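Thermophilic dibenzothiophene desulfurization enzyme C (Paenibacillus sp. A11-2, PDB 5XDE) is a flavin monooxygenase of dibenzothiophene desulfurization that probably uses reduced FMN and oxygen to oxidise the sulfur to the sulfoxide and then the sulfone. Local coordinates at the interface of chains A and B. Sequence-based numbering; all coordinates share one arbitrary frame. Chains: chain A/B, Thermophilic dibenzothiophene desulfurization enzyme C.

The interface of chains A and B. Residues chain A 390, 392-393; chain B 281, 284, 286, 292, 294.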
# COMPACT_ATOMS: atom_id res chain seq x y z
N PRO A 390 -20.57 -1.04 -0.95
CA PRO A 390 -19.28 -0.37 -1.10
C PRO A 390 -18.45 -0.44 0.18
O PRO A 390 -18.92 -0.07 1.26
CB PRO A 390 -19.67 1.07 -1.43
CG PRO A 390 -21.06 1.22 -0.88
CD PRO A 390 -21.71 -0.11 -1.07
N ALA A 392 -16.01 1.35 1.00
CA ALA A 392 -15.71 2.67 1.54
C ALA A 392 -16.67 3.03 2.67
O ALA A 392 -16.27 3.73 3.61
CB ALA A 392 -15.76 3.72 0.44
N TYR A 393 -17.92 2.58 2.60
CA TYR A 393 -18.88 2.95 3.64
C TYR A 393 -18.91 1.98 4.81
O TYR A 393 -19.32 2.37 5.91
CB TYR A 393 -20.27 3.16 3.01
CG TYR A 393 -20.29 4.46 2.25
CD1 TYR A 393 -20.41 5.67 2.93
CD2 TYR A 393 -20.12 4.50 0.87
CE1 TYR A 393 -20.39 6.88 2.25
CE2 TYR A 393 -20.10 5.71 0.18
CZ TYR A 393 -20.24 6.89 0.88
OH TYR A 393 -20.22 8.10 0.21
N PHE B 281 -24.89 6.46 -3.41
CA PHE B 281 -25.13 5.63 -2.23
C PHE B 281 -25.93 6.46 -1.23
O PHE B 281 -25.41 7.01 -0.26
CB PHE B 281 -23.81 5.13 -1.66
CG PHE B 281 -23.96 4.04 -0.64
CD1 PHE B 281 -24.34 2.77 -1.02
CD2 PHE B 281 -23.70 4.29 0.70
CE1 PHE B 281 -24.47 1.76 -0.09
CE2 PHE B 281 -23.83 3.29 1.64
CZ PHE B 281 -24.22 2.02 1.25
N ALA B 284 -25.81 6.79 2.68
CA ALA B 284 -24.91 7.71 3.36
C ALA B 284 -25.26 9.17 3.11
O ALA B 284 -24.57 10.05 3.63
CB ALA B 284 -23.46 7.45 2.92
N VAL B 286 -25.32 10.71 0.03
CA VAL B 286 -24.81 11.26 -1.22
C VAL B 286 -25.92 11.27 -2.26
O VAL B 286 -26.81 10.41 -2.27
CB VAL B 286 -23.57 10.48 -1.70
CG1 VAL B 286 -23.60 9.05 -1.18
CG2 VAL B 286 -23.47 10.50 -3.23
N ASP B 292 -19.40 11.90 -4.82
CA ASP B 292 -19.09 11.05 -3.69
C ASP B 292 -17.64 11.26 -3.27
O ASP B 292 -16.75 11.23 -4.13
CB ASP B 292 -19.33 9.58 -4.08
CG ASP B 292 -19.11 8.63 -2.93
OD1 ASP B 292 -17.94 8.37 -2.56
OD2 ASP B 292 -20.11 8.12 -2.40
N TYR B 294 -15.47 9.42 -1.81
CA TYR B 294 -14.57 8.29 -1.98
C TYR B 294 -14.37 7.93 -3.45
O TYR B 294 -13.27 7.51 -3.83
CB TYR B 294 -15.08 7.11 -1.15
CG TYR B 294 -15.28 7.49 0.31
CD1 TYR B 294 -14.22 7.96 1.08
CD2 TYR B 294 -16.53 7.39 0.92
CE1 TYR B 294 -14.39 8.33 2.41
CE2 TYR B 294 -16.71 7.74 2.25
CZ TYR B 294 -15.64 8.20 3.00
OH TYR B 294 -15.82 8.55 4.32
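A:Tyr393, near the start of helix 391-404, reaches across the two-fold interface between two copies of this acyl-CoA dehydrogenase-like protein in the deposited tetramer to B:Asp292, in the loop just before helix 293-324. The patch recurs with the chains exchanged and probably helps hold the pair together. The phenol OH of A:Tyr393 donates a hydrogen bond to carboxylate OD2 of B:Asp292 at 2.6 Å. The acceptor lies in the plane of the phenol ring at its edge, whereas the hydroxyl approaches OD2 from above the carboxylate plane, 40° out of it; the two planes stand nearly perpendicular. The other oxygen, OD1 of B:Asp292, takes the backbone N of B:Tyr294 on its anti side at 2.8 Å, in the first turn of helix 293-324, which B:Asp292 caps at its N-terminal end. With one bond on each oxygen, the carboxylate is probably restrained from turning. Among the aromatic groups, the phenol is clamped between the B:Phe281 ring on one face, CD2 to CD2 at 3.6 Å and offset toward the rim, and the CD2-CE2 edge of B:Tyr294 on the other, planes 78° apart. With CG of B:Phe281 opposite its backbone N (chi1 -167°), the phenyl ring extends far enough to meet A:Pro390 as well, whose CG sits over the phenyl face 3.7 Å from the ring centroid. A phenylalanine in place of A:Tyr393 would probably keep much of this ring packing but leave the B:Asp292 carboxylate without its partner from the other subunit. The methyl of B:Ala284 lies over the CD1-CE1 part of the same phenol face as B:Phe281, though its closeness is doubtful. CB of A:Ala392, the residue before A:Tyr393, packs against CD2 of B:Tyr294 at 3.8 Å.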